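Side-chain contacts in cellulase (Uncultured bacterium, PDB 3WX5), which probably hydrolyses internal beta-1,4-glucosidic bonds of cellulose, as a glycoside hydrolase family 12 endoglucanase: residues Gly138-Met143 against Gly208-Thr213; Ser102-Asn107 against Tyr122-Ser127. All blocks are in the same frame, centred on the assembly; numbering follows the deposited sequence.

Contact 1 (Gly138-Met143 against Gly208-Thr213)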
ATOM      1  N   GLY A 138     -17.916   2.725  -0.406  1.00 13.01           N
ATOM      2  CA  GLY A 138     -18.401   3.835  -1.248  1.00 14.76           C
ATOM      3  C   GLY A 138     -17.278   4.688  -1.805  1.00 14.53           C
ATOM      4  O   GLY A 138     -17.515   5.654  -2.557  1.00 14.00           O
ATOM      5  N   GLY A 139     -16.050   4.269  -1.518  1.00 11.81           N
ATOM      6  CA  GLY A 139     -14.855   4.897  -2.100  1.00 10.96           C
ATOM      7  C   GLY A 139     -14.057   3.949  -2.970  1.00  8.93           C
ATOM      8  O   GLY A 139     -14.615   3.338  -3.865  1.00 11.58           O
ATOM      9  N   ALA A 140     -12.728   3.982  -2.832  1.00 11.30           N
ATOM     10  CA  ALA A 140     -11.872   3.225  -3.758  1.00 10.03           C
ATOM     11  C   ALA A 140     -10.565   2.843  -3.081  1.00 10.89           C
ATOM     12  O   ALA A 140     -10.152   3.434  -2.072  1.00 10.82           O
ATOM     13  CB  ALA A 140     -11.575   4.035  -5.032  1.00  9.83           C
ATOM     14  N   GLU A 141      -9.937   1.820  -3.648  1.00  9.57           N
ATOM     15  CA  GLU A 141      -8.622   1.392  -3.252  1.00 11.01           C
ATOM     16  C   GLU A 141      -7.826   1.319  -4.542  1.00 11.33           C
ATOM     17  O   GLU A 141      -8.268   0.684  -5.519  1.00 10.79           O
ATOM     18  CB  GLU A 141      -8.688  -0.011  -2.625  1.00 11.98           C
ATOM     19  CG  GLU A 141      -7.309  -0.645  -2.367  1.00 11.55           C
ATOM     20  CD  GLU A 141      -7.410  -2.079  -1.842  1.00 12.07           C
ATOM     21  OE1 GLU A 141      -8.514  -2.672  -1.857  1.00 11.33           O
ATOM     22  OE2 GLU A 141      -6.380  -2.610  -1.387  1.00 15.40           O
ATOM     23  N   LEU A 142      -6.662   1.963  -4.537  1.00 10.71           N
ATOM     24  CA  LEU A 142      -5.788   1.954  -5.701  1.00 10.91           C
ATOM     25  C   LEU A 142      -4.465   1.305  -5.327  1.00  9.81           C
ATOM     26  O   LEU A 142      -3.768   1.761  -4.421  1.00  8.75           O
ATOM     27  CB  LEU A 142      -5.581   3.375  -6.233  1.00 11.94           C
ATOM     28  CG  LEU A 142      -4.844   3.532  -7.566  1.00 10.90           C
ATOM     29  CD1 LEU A 142      -5.148   4.919  -8.214  1.00  7.76           C
ATOM     30  CD2 LEU A 142      -3.347   3.352  -7.379  1.00 13.42           C
ATOM     31  N   MET A 143      -4.179   0.177  -5.957  1.00  9.55           N
ATOM     32  CA  MET A 143      -2.941  -0.541  -5.699  1.00  9.65           C
ATOM     33  C   MET A 143      -1.957  -0.350  -6.859  1.00 11.29           C
ATOM     34  O   MET A 143      -2.358  -0.265  -8.021  1.00 10.71           O
ATOM     35  CB  MET A 143      -3.200  -2.045  -5.525  1.00 10.88           C
ATOM     36  CG  MET A 143      -4.234  -2.421  -4.467  1.00 10.72           C
ATOM     37  SD  MET A 143      -3.909  -4.104  -3.816  1.00 12.05           S
ATOM     38  CE  MET A 143      -2.497  -3.844  -2.701  1.00  9.78           C
ATOM     39  N   GLY A 208     -13.309   6.617 -14.621  1.00 12.79           N
ATOM     40  CA  GLY A 208     -14.548   6.647 -13.882  1.00 13.75           C
ATOM     41  C   GLY A 208     -14.515   5.802 -12.621  1.00 14.07           C
ATOM     42  O   GLY A 208     -15.554   5.565 -12.018  1.00 15.05           O
ATOM     43  N   TYR A 209     -13.324   5.362 -12.209  1.00 10.65           N
ATOM     44  CA  TYR A 209     -13.204   4.477 -11.039  1.00  9.24           C
ATOM     45  C   TYR A 209     -13.047   5.253  -9.738  1.00 10.26           C
ATOM     46  O   TYR A 209     -13.278   4.705  -8.656  1.00 11.49           O
ATOM     47  CB  TYR A 209     -12.008   3.526 -11.193  1.00  8.50           C
ATOM     48  CG  TYR A 209     -12.085   2.618 -12.425  1.00  9.84           C
ATOM     49  CD1 TYR A 209     -13.302   2.174 -12.906  1.00 11.15           C
ATOM     50  CD2 TYR A 209     -10.932   2.057 -12.956  1.00 10.84           C
ATOM     51  CE1 TYR A 209     -13.370   1.310 -14.029  1.00 12.67           C
ATOM     52  CE2 TYR A 209     -10.985   1.181 -14.069  1.00 11.96           C
ATOM     53  CZ  TYR A 209     -12.197   0.839 -14.594  1.00 12.19           C
ATOM     54  OH  TYR A 209     -12.255  -0.055 -15.648  1.00 16.48           O
ATOM     55  N   ILE A 210     -12.495   6.456  -9.828  1.00 10.63           N
ATOM     56  CA  ILE A 210     -12.370   7.297  -8.641  1.00 11.36           C
ATOM     57  C   ILE A 210     -13.068   8.613  -8.948  1.00 14.35           C
ATOM     58  O   ILE A 210     -12.855   9.207 -10.004  1.00 14.74           O
ATOM     59  CB  ILE A 210     -10.886   7.545  -8.280  1.00 12.54           C
ATOM     60  CG1 ILE A 210     -10.240   6.244  -7.754  1.00 10.14           C
ATOM     61  CG2 ILE A 210     -10.774   8.632  -7.202  1.00 12.93           C
ATOM     62  CD1 ILE A 210      -8.834   6.385  -7.386  1.00 10.19           C
ATOM     63  N   SER A 211     -13.934   9.062  -8.056  1.00 14.27           N
ATOM     64  CA  SER A 211     -14.485  10.408  -8.202  1.00 16.32           C
ATOM     65  C   SER A 211     -13.495  11.460  -7.723  1.00 14.41           C
ATOM     66  O   SER A 211     -12.975  11.369  -6.611  1.00 14.43           O
ATOM     67  CB  SER A 211     -15.798  10.564  -7.431  1.00 16.71           C
ATOM     68  OG  SER A 211     -16.167  11.942  -7.347  1.00 20.71           O
ATOM     69  N   PRO A 212     -13.290  12.520  -8.531  1.00 13.85           N
ATOM     70  CA  PRO A 212     -12.322  13.543  -8.119  1.00 13.82           C
ATOM     71  C   PRO A 212     -12.776  14.328  -6.881  1.00 13.95           C
ATOM     72  O   PRO A 212     -11.971  15.041  -6.274  1.00 13.91           O
ATOM     73  CB  PRO A 212     -12.188  14.436  -9.368  1.00 16.29           C
ATOM     74  CG  PRO A 212     -13.470  14.265 -10.105  1.00 16.27           C
ATOM     75  CD  PRO A 212     -13.967  12.850  -9.796  1.00 14.40           C
ATOM     76  N   THR A 213     -14.025  14.141  -6.443  1.00 12.58           N
ATOM     77  CA  THR A 213     -14.463  14.780  -5.193  1.00 12.32           C
ATOM     78  C   THR A 213     -14.298  13.854  -3.972  1.00 12.61           C
ATOM     79  O   THR A 213     -14.476  14.282  -2.841  1.00 13.17           O
ATOM     80  CB  THR A 213     -15.923  15.270  -5.236  1.00 14.12           C
ATOM     81  OG1 THR A 213     -16.791  14.163  -5.480  1.00 19.54           O
ATOM     82  CG2 THR A 213     -16.122  16.328  -6.327  1.00 15.18           C
TER
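Ile210 stands with CG1 anti to its carbonyl carbon (chi1 -70°) and CD1 continuing fully extended (chi2 180°), and this extended branch reaches over the strand, its CG1 against Ala140 and its CD1 against Leu142. Leu142, with CG anti to the backbone N (chi1 -172°), brings CD1 to the end of that branch. The two side chains cross at about a right angle, and their ends meet methyl to methyl, Leu142 CD1 lying 4.1 Å from Ile210 CD1. Closer to the backbone, the small methyl of Ala140 fits under the root of the isoleucine branch, with CB 3.8 Å from Ile210 CG1. The same CB lies 4.1 Å from the carbonyl O of Tyr209, so the loop backbone itself lies over this alanine, and the nearest CA atoms, those of Ala140 and Ile210, are only 6.4 Å apart. What joins the two segments is thus apolar and largely buried, while the Tyr209 ring leads away from the strand to stack with Phe173. Farther along the loop, Ser211 OG and Thr213 OG1 are hydrogen-bonded at 3.0 Å. Phe126 of the adjacent strand touches both Leu142 and Ile210, and Ala204 of helix 197-206 does the same. Gly208, with positive phi, ends that helix in a Schellman motif, and the chain then runs across strand 140-149 toward strand 215-225. The fold is the beta-jelly roll of family 12, and here helix 197-206 and the loop after it cover the side of strand 140-149 from which Ala140 and Leu142 project.

Contact 2 (Ser102-Asn107 against Tyr122-Ser127)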
ATOM      1  N   SER A 102      -2.161  18.638  -6.000  1.00 13.96           N
ATOM      2  CA  SER A 102      -1.317  19.097  -7.127  1.00 15.48           C
ATOM      3  C   SER A 102      -0.281  18.063  -7.543  1.00 14.97           C
ATOM      4  O   SER A 102      -0.161  17.757  -8.722  1.00 15.33           O
ATOM      5  CB  SER A 102      -0.619  20.434  -6.865  1.00 16.99           C
ATOM      6  OG  SER A 102       0.222  20.352  -5.731  1.00 27.41           O
ATOM      7  N   ARG A 103       0.438  17.510  -6.569  1.00 15.03           N
ATOM      8  CA  ARG A 103       1.496  16.524  -6.846  1.00 13.73           C
ATOM      9  C   ARG A 103       1.527  15.454  -5.760  1.00 13.58           C
ATOM     10  O   ARG A 103       1.359  15.753  -4.574  1.00 13.93           O
ATOM     11  CB  ARG A 103       2.875  17.191  -6.910  1.00 16.15           C
ATOM     12  CG  ARG A 103       3.122  18.003  -8.192  1.00 26.06           C
ATOM     13  CD  ARG A 103       4.473  18.775  -8.130  1.00 40.88           C
ATOM     14  NE  ARG A 103       4.361  20.061  -7.420  1.00 50.68           N
ATOM     15  CZ  ARG A 103       5.373  20.901  -7.176  1.00 55.48           C
ATOM     16  NH1 ARG A 103       6.609  20.602  -7.561  1.00 57.52           N
ATOM     17  NH2 ARG A 103       5.153  22.040  -6.523  1.00 54.19           N
ATOM     18  N   LEU A 104       1.967  14.262  -6.144  1.00 11.27           N
ATOM     19  CA  LEU A 104       2.141  13.193  -5.177  1.00 10.28           C
ATOM     20  C   LEU A 104       3.154  12.196  -5.679  1.00 10.71           C
ATOM     21  O   LEU A 104       2.961  11.582  -6.728  1.00 11.89           O
ATOM     22  CB  LEU A 104       0.808  12.501  -4.919  1.00  9.56           C
ATOM     23  CG  LEU A 104       0.898  11.363  -3.898  1.00 11.58           C
ATOM     24  CD1 LEU A 104       1.379  11.882  -2.499  1.00  9.70           C
ATOM     25  CD2 LEU A 104      -0.475  10.621  -3.787  1.00 12.64           C
ATOM     26  N   GLN A 105       4.252  12.052  -4.948  1.00 11.98           N
ATOM     27  CA  GLN A 105       5.304  11.121  -5.376  1.00 11.77           C
ATOM     28  C   GLN A 105       5.845  10.351  -4.187  1.00 10.15           C
ATOM     29  O   GLN A 105       5.676  10.752  -3.036  1.00 11.96           O
ATOM     30  CB  GLN A 105       6.451  11.854  -6.078  1.00 14.43           C
ATOM     31  CG  GLN A 105       7.183  12.853  -5.201  1.00 19.92           C
ATOM     32  CD  GLN A 105       8.317  13.553  -5.959  1.00 32.48           C
ATOM     33  OE1 GLN A 105       8.071  14.243  -6.949  1.00 35.11           O
ATOM     34  NE2 GLN A 105       9.563  13.253  -5.582  1.00 33.40           N
ATOM     35  N   SER A 106       6.510   9.242  -4.484  1.00 10.97           N
ATOM     36  CA  SER A 106       7.020   8.397  -3.425  1.00 12.10           C
ATOM     37  C   SER A 106       8.269   7.628  -3.845  1.00 12.05           C
ATOM     38  O   SER A 106       8.457   7.344  -5.024  1.00 11.96           O
ATOM     39  CB  SER A 106       5.888   7.484  -2.977  1.00 11.82           C
ATOM     40  OG  SER A 106       6.315   6.588  -1.980  1.00 10.88           O
ATOM     41  N   ASN A 107       9.185   7.440  -2.894  1.00 12.84           N
ATOM     42  CA  ASN A 107      10.268   6.469  -3.003  1.00 13.33           C
ATOM     43  C   ASN A 107      10.003   5.200  -2.190  1.00 11.47           C
ATOM     44  O   ASN A 107       9.437   5.266  -1.098  1.00 11.29           O
ATOM     45  CB  ASN A 107      11.598   7.072  -2.505  1.00 12.58           C
ATOM     46  CG  ASN A 107      11.921   8.410  -3.127  1.00 18.31           C
ATOM     47  OD1 ASN A 107      11.413   8.770  -4.183  1.00 13.81           O
ATOM     48  ND2 ASN A 107      12.782   9.171  -2.449  1.00 19.68           N
ATOM     49  N   TYR A 122       1.976  -0.730  -3.457  1.00  6.73           N
ATOM     50  CA  TYR A 122       1.343   0.434  -2.814  1.00  8.72           C
ATOM     51  C   TYR A 122      -0.158   0.119  -2.659  1.00  8.11           C
ATOM     52  O   TYR A 122      -0.720  -0.644  -3.447  1.00  9.33           O
ATOM     53  CB  TYR A 122       1.507   1.647  -3.720  1.00  8.21           C
ATOM     54  CG  TYR A 122       2.849   2.327  -3.584  1.00  8.87           C
ATOM     55  CD1 TYR A 122       3.972   1.857  -4.271  1.00 11.06           C
ATOM     56  CD2 TYR A 122       3.012   3.384  -2.714  1.00  9.66           C
ATOM     57  CE1 TYR A 122       5.195   2.490  -4.138  1.00 12.44           C
ATOM     58  CE2 TYR A 122       4.217   4.033  -2.593  1.00 11.94           C
ATOM     59  CZ  TYR A 122       5.315   3.559  -3.277  1.00 13.75           C
ATOM     60  OH  TYR A 122       6.539   4.192  -3.155  1.00 12.59           O
ATOM     61  N   ASP A 123      -0.804   0.788  -1.715  1.00  8.66           N
ATOM     62  CA  ASP A 123      -2.240   0.639  -1.460  1.00  8.85           C
ATOM     63  C   ASP A 123      -2.697   2.031  -1.030  1.00 11.60           C
ATOM     64  O   ASP A 123      -2.192   2.550  -0.033  1.00 10.83           O
ATOM     65  CB  ASP A 123      -2.427  -0.389  -0.305  1.00  9.51           C
ATOM     66  CG  ASP A 123      -3.809  -1.014  -0.300  1.00 10.84           C
ATOM     67  OD1 ASP A 123      -4.464  -0.898  -1.335  1.00 12.82           O
ATOM     68  OD2 ASP A 123      -4.219  -1.670   0.696  1.00 12.96           O
ATOM     69  N   LEU A 124      -3.502   2.703  -1.861  1.00  8.80           N
ATOM     70  CA  LEU A 124      -4.000   4.037  -1.501  1.00 11.52           C
ATOM     71  C   LEU A 124      -5.507   3.957  -1.301  1.00 11.88           C
ATOM     72  O   LEU A 124      -6.213   3.338  -2.107  1.00 10.59           O
ATOM     73  CB  LEU A 124      -3.705   5.041  -2.634  1.00 11.06           C
ATOM     74  CG  LEU A 124      -2.273   5.584  -2.765  1.00 10.46           C
ATOM     75  CD1 LEU A 124      -1.298   4.489  -3.125  1.00  9.08           C
ATOM     76  CD2 LEU A 124      -2.237   6.682  -3.843  1.00 11.25           C
ATOM     77  N   TRP A 125      -6.021   4.719  -0.330  1.00  9.37           N
ATOM     78  CA  TRP A 125      -7.406   4.550   0.091  1.00 11.61           C
ATOM     79  C   TRP A 125      -8.116   5.894  -0.087  1.00 11.22           C
ATOM     80  O   TRP A 125      -7.589   6.938   0.307  1.00 10.65           O
ATOM     81  CB  TRP A 125      -7.490   4.099   1.570  1.00 11.33           C
ATOM     82  CG  TRP A 125      -7.197   2.642   1.780  1.00 11.62           C
ATOM     83  CD1 TRP A 125      -6.068   2.094   2.334  1.00 11.69           C
ATOM     84  CD2 TRP A 125      -8.036   1.540   1.407  1.00 10.91           C
ATOM     85  NE1 TRP A 125      -6.180   0.723   2.356  1.00 14.69           N
ATOM     86  CE2 TRP A 125      -7.344   0.355   1.738  1.00 14.15           C
ATOM     87  CE3 TRP A 125      -9.313   1.444   0.846  1.00  8.63           C
ATOM     88  CZ2 TRP A 125      -7.922  -0.918   1.592  1.00 12.46           C
ATOM     89  CZ3 TRP A 125      -9.865   0.172   0.648  1.00 11.90           C
ATOM     90  CH2 TRP A 125      -9.129  -0.993   0.948  1.00 10.98           C
ATOM     91  N   PHE A 126      -9.310   5.833  -0.661  1.00 10.89           N
ATOM     92  CA  PHE A 126     -10.128   7.016  -0.959  1.00 10.82           C
ATOM     93  C   PHE A 126     -11.559   6.830  -0.459  1.00 11.89           C
ATOM     94  O   PHE A 126     -12.107   5.727  -0.489  1.00 10.13           O
ATOM     95  CB  PHE A 126     -10.203   7.228  -2.474  1.00 10.94           C
ATOM     96  CG  PHE A 126      -8.858   7.282  -3.148  1.00 11.43           C
ATOM     97  CD1 PHE A 126      -8.162   6.110  -3.439  1.00 10.10           C
ATOM     98  CD2 PHE A 126      -8.335   8.492  -3.585  1.00 12.39           C
ATOM     99  CE1 PHE A 126      -6.889   6.169  -4.032  1.00 10.70           C
ATOM    100  CE2 PHE A 126      -7.125   8.540  -4.272  1.00 12.53           C
ATOM    101  CZ  PHE A 126      -6.424   7.361  -4.530  1.00 10.70           C
ATOM    102  N   SER A 127     -12.224   7.939  -0.123  1.00 11.61           N
ATOM    103  CA  SER A 127     -13.664   7.847   0.033  1.00 13.56           C
ATOM    104  C   SER A 127     -14.307   9.221   0.088  1.00 11.60           C
ATOM    105  O   SER A 127     -13.602  10.225   0.222  1.00 11.67           O
ATOM    106  CB  SER A 127     -14.011   7.086   1.307  1.00 15.99           C
ATOM    107  OG  SER A 127     -14.134   7.998   2.380  1.00 17.09           O
TER
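Tyr122 reaches across from strand 122-127 and gives its phenol hydroxyl to Ser106 on strand 102-107: OH donates to Ser106 OG over 2.7 Å. The serine oxygen lies at the ring's edge and in its plane, and the angle at the hydroxyl, from CZ through OH to Ser106 OG, is about 112°, close to what a phenolic O-H prefers. OG also comes within 3.4 Å of Tyr122 CE2, and the serine CB is likewise 3.4 Å from Tyr122 OH, so the small side chain hugs the hydroxyl corner of the ring. Ser106 points inward, and with OG anti to the backbone N (chi1 178°) its oxygen can meet both the tyrosine hydroxyl and the Ser238 carbonyl. This buried hydroxyl thus accepts from the tyrosine and donates to the carbonyl O of Ser238 on strand 233-243. A phenylalanine in place of Tyr122 would keep the ring but would probably leave Ser106 OG without its donor and remove the polar tie between the two strands. Apart from this bond the main contact is apolar: Leu104 CD2 and Leu124 CD2 face each other at 4.3 Å. The segments run roughly antiparallel, at 150°, but their axes come no nearer than 11.4 Å, and it is mainly side chains that bridge the distance. Strand 101-111 lies between strands 233-243 and 191-196 in one sheet, and strand 117-127 between 140-149 and 215-225 in the other; the contact therefore spans the interior of the beta sandwich, with Leu197 and Ile201 of helix 197-206 and Leu216 of strand 215-225 closing round Leu104.

Contacts 1 and 2 have centres about 12 Å apart and share a sheet, since strands 117-127 and 140-149 are antiparallel neighbours; Leu142 O and Leu124 N, 2.7 Å apart, probably form one of the hydrogen bonds between them. Phe126 continues the apolar layer from contact 2 into contact 1. The other face of these strands is polar and aromatic: Glu141 OE2 lies 2.6 Å from Asp123 OD1, and Glu141 OE1 lies 3.3 Å from Trp125 CH2 and is hydrogen-bonded to Trp178. In family 12 enzymes the concave face of this sheet forms the substrate cleft, so both contacts probably pack the reverse side of the cleft floor.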